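Local coordinates for hypothetical protein (Geobacillus stearothermophilus, PDB 1SFS), which is of unknown function but has a glycoside hydrolase-like domain and is possibly a bacterial lysozyme, at residues 38-41 against 42-45; 72-75 against 76-80; 116-119 against 120-123. All blocks are in the same frame, centred on the assembly; numbering follows the deposited sequence. Where two conformers were deposited one is given.

Contact 1: residues 38-41 against 42-45; sequences VTDQ and LFQC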
# COMPACT_ATOMS: atom_id res chain seq x y z
N VAL A 38 -9.41 4.72 11.40
CA VAL A 38 -8.63 4.85 12.62
C VAL A 38 -9.34 5.83 13.53
O VAL A 38 -9.15 7.03 13.42
CB VAL A 38 -7.22 5.32 12.33
CG1 VAL A 38 -6.38 5.25 13.61
CG2 VAL A 38 -6.55 4.49 11.27
N THR A 39 -10.12 5.35 14.44
CA THR A 39 -10.65 6.13 15.56
C THR A 39 -9.61 6.16 16.64
O THR A 39 -8.65 5.38 16.67
CB THR A 39 -11.94 5.46 16.06
OG1 THR A 39 -11.56 4.18 16.54
CG2 THR A 39 -13.03 5.44 14.99
N ASP A 40 -9.81 7.04 17.63
CA ASP A 40 -8.91 7.01 18.78
C ASP A 40 -8.94 5.68 19.47
O ASP A 40 -7.91 5.16 19.90
CB ASP A 40 -9.21 8.09 19.81
CG ASP A 40 -8.13 8.12 20.91
OD1 ASP A 40 -6.94 8.40 20.64
OD2 ASP A 40 -8.43 7.88 22.11
N GLN A 41 -10.14 5.08 19.54
CA GLN A 41 -10.28 3.75 20.15
C GLN A 41 -9.42 2.71 19.44
O GLN A 41 -8.73 1.96 20.15
CB GLN A 41 -11.74 3.34 20.25
CG GLN A 41 -12.42 4.06 21.41
CD GLN A 41 -12.19 3.59 22.82
OE1 GLN A 41 -11.42 2.67 23.06
NE2 GLN A 41 -12.83 4.16 23.86
N LEU A 42 -9.42 2.68 18.12
CA LEU A 42 -8.63 1.69 17.39
C LEU A 42 -7.15 2.00 17.54
O LEU A 42 -6.34 1.09 17.71
CB LEU A 42 -9.04 1.64 15.92
CG LEU A 42 -8.31 0.63 15.05
CD1 LEU A 42 -8.39 -0.79 15.57
CD2 LEU A 42 -8.81 0.68 13.65
N PHE A 43 -6.76 3.27 17.46
CA PHE A 43 -5.34 3.63 17.68
C PHE A 43 -4.90 3.17 19.03
O PHE A 43 -3.79 2.60 19.15
CB PHE A 43 -5.15 5.15 17.45
CG PHE A 43 -3.75 5.55 17.81
CD1 PHE A 43 -2.65 5.33 17.03
CD2 PHE A 43 -3.54 6.17 19.05
CE1 PHE A 43 -1.33 5.65 17.45
CE2 PHE A 43 -2.29 6.50 19.51
CZ PHE A 43 -1.24 6.21 18.70
N GLN A 44 -5.66 3.46 20.05
CA GLN A 44 -5.23 3.05 21.41
C GLN A 44 -5.17 1.56 21.55
O GLN A 44 -4.28 1.07 22.28
CB GLN A 44 -6.18 3.69 22.44
CG GLN A 44 -6.16 5.21 22.48
CD GLN A 44 -4.85 5.92 22.70
OE1 GLN A 44 -3.90 5.35 23.23
NE2 GLN A 44 -4.71 7.16 22.23
N CYS A 45 -6.06 0.81 20.91
CA CYS A 45 -5.97 -0.65 20.91
C CYS A 45 -4.61 -1.07 20.40
O CYS A 45 -3.89 -1.86 21.01
CB CYS A 45 -7.05 -1.33 20.06
SG CYS A 45 -7.09 -3.13 20.05
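Thr39 and Leu42 meet at the N-cap of helix 40-49, in the beta-alpha-beta unit of strand 29-33, this helix and strand 55-59. Leu42 N donates to Thr39 OG1 at 3.1 Å. The hydroxyl oxygen sits between the backbone N and the carbonyl carbon of its own residue (chi1 63°), which brings it over the first turn. Phe43 N reaches Thr39 O at 2.9 Å, almost straight at 175°.

Asp40 and Gln44 are tied twice. Gln44 N bonds to Asp40 O at 2.8 Å, and Gln44 NE2 to Asp40 OD1 at 3.0 Å. The carboxylate takes this N-H on its syn side, 28° out of its plane. OD1 lies close to the amide plane. Nearer the backbone, Gln44 CG lies 3.1 Å from Asp40 O.

The second shell fixes both groups. Tyr81 OH also bonds to Asp40 OD1, and Arg47 NE holds Gln44 OE1. With an alanine in place of Asp40, Gln44 NE2 and Tyr81 OH would probably lose the acceptor they share. Phe43 stacks on Tyr81 and touches Trp56 of strand 55-59. Cys45 SG is bonded to Cys224 SG, while Cys45 N donates to Gln41 O at 3.0 Å.

Contact 2: residues 72-75 against 76-80; sequences RDEI and VRIRN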
# COMPACT_ATOMS: atom_id res chain seq x y z
N ARG A 72 -10.75 13.59 5.61
CA ARG A 72 -9.82 14.57 6.11
C ARG A 72 -9.74 14.53 7.62
O ARG A 72 -8.64 14.64 8.19
CB ARG A 72 -10.19 15.98 5.60
CG ARG A 72 -9.90 16.10 4.12
CD ARG A 72 -9.98 17.56 3.73
NE ARG A 72 -9.62 17.86 2.38
CZ ARG A 72 -8.71 18.73 1.95
NH1 ARG A 72 -7.95 19.46 2.75
NH2 ARG A 72 -8.57 18.84 0.62
N ASP A 73 -10.85 14.39 8.34
CA ASP A 73 -10.86 14.33 9.81
C ASP A 73 -10.01 13.15 10.32
O ASP A 73 -9.24 13.23 11.27
CB ASP A 73 -12.27 14.22 10.33
CG ASP A 73 -13.06 15.52 10.29
OD1 ASP A 73 -14.26 15.47 10.59
OD2 ASP A 73 -12.48 16.57 10.01
N GLU A 74 -10.15 12.00 9.64
CA GLU A 74 -9.35 10.87 10.04
C GLU A 74 -7.86 11.13 9.78
O GLU A 74 -7.04 10.76 10.63
CB GLU A 74 -9.81 9.64 9.27
CG GLU A 74 -9.03 8.39 9.62
CD GLU A 74 -9.34 7.15 8.83
OE1 GLU A 74 -8.69 6.14 9.12
OE2 GLU A 74 -10.22 7.18 7.93
N ILE A 75 -7.50 11.73 8.66
CA ILE A 75 -6.09 12.02 8.43
C ILE A 75 -5.53 12.93 9.51
O ILE A 75 -4.42 12.70 9.98
CB ILE A 75 -5.92 12.60 7.00
CG1 ILE A 75 -6.24 11.49 5.97
CG2 ILE A 75 -4.55 13.20 6.84
CD1 ILE A 75 -6.30 11.98 4.56
N VAL A 76 -6.29 13.96 9.89
CA VAL A 76 -5.85 14.85 10.95
C VAL A 76 -5.58 14.05 12.20
O VAL A 76 -4.55 14.24 12.90
CB VAL A 76 -6.91 15.95 11.24
CG1 VAL A 76 -6.66 16.64 12.56
CG2 VAL A 76 -6.93 16.95 10.08
N ARG A 77 -6.47 13.14 12.56
CA ARG A 77 -6.19 12.39 13.78
C ARG A 77 -4.95 11.51 13.67
O ARG A 77 -4.12 11.45 14.58
CB ARG A 77 -7.46 11.61 14.12
CG ARG A 77 -7.25 10.73 15.33
CD ARG A 77 -8.56 10.15 15.86
NE ARG A 77 -9.30 9.52 14.80
CZ ARG A 77 -10.33 9.94 14.09
NH1 ARG A 77 -10.82 9.21 13.15
NH2 ARG A 77 -10.88 11.13 14.36
N ILE A 78 -4.83 10.77 12.52
CA ILE A 78 -3.67 9.91 12.39
C ILE A 78 -2.39 10.72 12.55
O ILE A 78 -1.47 10.33 13.27
CB ILE A 78 -3.74 9.13 11.05
CG1 ILE A 78 -4.95 8.20 11.01
CG2 ILE A 78 -2.45 8.38 10.82
CD1 ILE A 78 -5.23 7.61 9.64
N ARG A 79 -2.33 11.85 11.86
CA ARG A 79 -1.14 12.68 11.94
C ARG A 79 -0.94 13.23 13.32
O ARG A 79 0.20 13.48 13.74
CB ARG A 79 -1.20 13.77 10.88
CG ARG A 79 -1.21 13.22 9.46
CD ARG A 79 -1.14 14.21 8.35
NE ARG A 79 0.25 14.74 8.30
CZ ARG A 79 0.73 15.92 8.65
NH1 ARG A 79 2.06 16.11 8.48
NH2 ARG A 79 -0.07 16.82 9.14
N ASN A 80 -2.00 13.46 14.10
CA ASN A 80 -1.89 13.93 15.48
C ASN A 80 -1.13 12.96 16.33
O ASN A 80 -0.50 13.38 17.32
CB ASN A 80 -3.29 14.23 15.98
CG ASN A 80 -3.44 14.23 17.48
OD1 ASN A 80 -3.70 13.26 18.11
ND2 ASN A 80 -3.26 15.40 17.98
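Helix 72-80 connects strands 55-59 and 84-89 as the helix of a beta-alpha-beta unit, and Glu74 meets both Arg77 and Ile78 along it. The backbone is regular alpha-helix. Val76 N, Arg77 N, Ile78 N and Arg79 N bond to the carbonyls of Arg72, Asp73, Glu74 and Ile75. The Ile78 N to Glu74 O bond is 2.9 Å long and nearly straight.

Side chains meet at spacings of three and four residues. Glu74 is fully extended, with CG opposite its backbone N (chi1 -180°), and Ile78 crosses it at a slant. Ile78 CD1 lies 3.9 Å from Glu74 CG and 3.8 Å from Glu74 OE1, so a methyl group lies against the stem and one oxygen of the acid.

Arg77 folds back along the helix through a bend at chi3 (51°). One face of its guanidinium lies over Glu74 CA, which is 3.8 Å from Arg77 NH1. The guanidinium and the Glu74 carboxylate are only 11° from parallel. They form no salt bridge, since Glu74 OE1 and Arg77 NH1 are 5.5 Å apart. Each turns to other partners: Glu74 OE1 forms a salt bridge with Arg58 NE of strand 55-59 and accepts from Val38 N, and Arg77 NH1 donates to Val38 O.

On another side of the helix, Ile75 CG2 touches Arg79 CD at 3.9 Å. Arg79 CG also rests 3.3 Å from Ile75 O. The aliphatic part of the arginine thus runs beside the isoleucine before its NE forms a salt bridge with the C-terminal Tyr240 OXT.

Among the neighbouring elements, Arg72 NE bonds to Arg114 O at the end of helix 98-114, and Ile78 packs on Val38 and on Val83, just before strand 84-89.

Contact 3: residues 116-119 against 120-123; sequences GIPK and NKLL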
# COMPACT_ATOMS: atom_id res chain seq x y z
N GLY A 116 -6.65 15.98 0.38
CA GLY A 116 -5.58 16.88 0.75
C GLY A 116 -4.23 16.19 0.92
O GLY A 116 -3.35 16.73 1.58
N ILE A 117 -4.02 15.03 0.30
CA ILE A 117 -2.71 14.38 0.37
C ILE A 117 -1.76 15.15 -0.52
O ILE A 117 -2.11 15.36 -1.71
CB ILE A 117 -2.77 12.91 -0.04
CG1 ILE A 117 -3.77 12.19 0.84
CG2 ILE A 117 -1.36 12.32 -0.01
CD1 ILE A 117 -3.95 10.73 0.55
N PRO A 118 -0.63 15.64 -0.05
CA PRO A 118 0.26 16.44 -0.88
C PRO A 118 0.95 15.63 -1.99
O PRO A 118 0.98 14.41 -1.96
CB PRO A 118 1.32 16.94 0.12
CG PRO A 118 1.03 16.39 1.42
CD PRO A 118 -0.16 15.50 1.36
N LYS A 119 1.51 16.37 -2.93
CA LYS A 119 2.34 15.76 -3.99
C LYS A 119 3.60 15.11 -3.43
O LYS A 119 4.01 15.30 -2.27
CB LYS A 119 2.66 16.84 -5.06
CG LYS A 119 1.41 17.12 -5.89
CD LYS A 119 1.77 17.96 -7.11
CE LYS A 119 0.54 18.56 -7.75
NZ LYS A 119 0.72 19.09 -9.13
N ASN A 120 4.23 14.32 -4.30
CA ASN A 120 5.39 13.48 -4.12
C ASN A 120 5.19 12.51 -2.95
O ASN A 120 6.10 12.20 -2.18
CB ASN A 120 6.71 14.26 -4.01
CG ASN A 120 6.94 15.18 -5.19
OD1 ASN A 120 6.76 14.86 -6.36
ND2 ASN A 120 7.38 16.38 -4.87
N LYS A 121 3.98 12.02 -2.83
CA LYS A 121 3.56 10.96 -1.91
C LYS A 121 3.10 9.75 -2.70
O LYS A 121 2.56 9.88 -3.80
CB LYS A 121 2.49 11.46 -0.99
CG LYS A 121 2.82 12.65 -0.13
CD LYS A 121 3.98 12.42 0.80
CE LYS A 121 4.24 13.66 1.65
NZ LYS A 121 5.47 13.41 2.47
N LEU A 122 3.33 8.57 -2.14
CA LEU A 122 2.91 7.31 -2.73
C LEU A 122 1.42 7.06 -2.62
O LEU A 122 0.81 7.32 -1.58
CB LEU A 122 3.63 6.16 -2.01
CG LEU A 122 5.07 5.93 -2.44
CD1 LEU A 122 5.86 5.22 -1.38
CD2 LEU A 122 5.10 5.15 -3.75
N LEU A 123 0.86 6.48 -3.67
CA LEU A 123 -0.49 5.90 -3.68
C LEU A 123 -0.35 4.44 -4.09
O LEU A 123 0.21 4.18 -5.17
CB LEU A 123 -1.43 6.62 -4.64
CG LEU A 123 -1.54 8.13 -4.49
CD1 LEU A 123 -2.43 8.71 -5.56
CD2 LEU A 123 -2.02 8.56 -3.11
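Lys121 curls back against Ile117 and Pro118, while Lys119 and Asn120 make the turn between them. These two residues adjoin through their peptide bond, and together they redirect the chain. Asn120 has a left-handed backbone (phi 54°), which turns the chain sharply before the strand. The Lys119 side chain runs straight beyond CG and leads away from the turn.

Lys121 carries most of the side-chain packing. Its CB lies 4.1 Å from Ile117 CG2, and the two side chains slant across each other. A bend at chi2 (-61°) then takes the rest of the lysine alongside Pro118, where Lys121 CE is 4.2 Å from Pro118 CG. Lys121 CG also sits 3.1 Å from Pro118 O. This carbonyl is buried by the contact and has no hydrogen-bond partner in the model. The lysine ends at Leu239 O, to which its NZ donates a hydrogen bond.

Ile117 packs on Pro87 of strand 84-89, its O accepts from Tyr150 OH, and Pro118 touches Tyr240. Lys121 pairs through its backbone with Arg151 of strand 151-156. Gly116, with positive phi (78°), closes helix 98-114 in a Schellman motif. The whole is a helix-to-strand connection of an alpha/beta fold, leading from that helix into strand 122-126.

How the contacts relate
Contacts 1 and 2 are partly buried and belong to successive beta-alpha-beta units. Contact 1 spans the start of helix 40-49; contact 2 lies within helix 72-80. Strand 55-59 is shared by those units. Contact 3 is a surface contact in the loop between helix 98-114 and strand 122-126. The first two have regular helical bonds. Contact 1 adds an N-cap and an amide-carboxylate bond, whereas contact 2 joins its side chains by packing and sends its charges elsewhere. Contact 3 has no hydrogen bond across its segments. Contacts 1 and 2 touch, with Val38 CG2 3.8 Å from Ile78 CD1. Contact 2 meets contact 3 at Arg72 and Gly116. Contacts 1 and 3 stay about 13 Å apart at their nearest atoms.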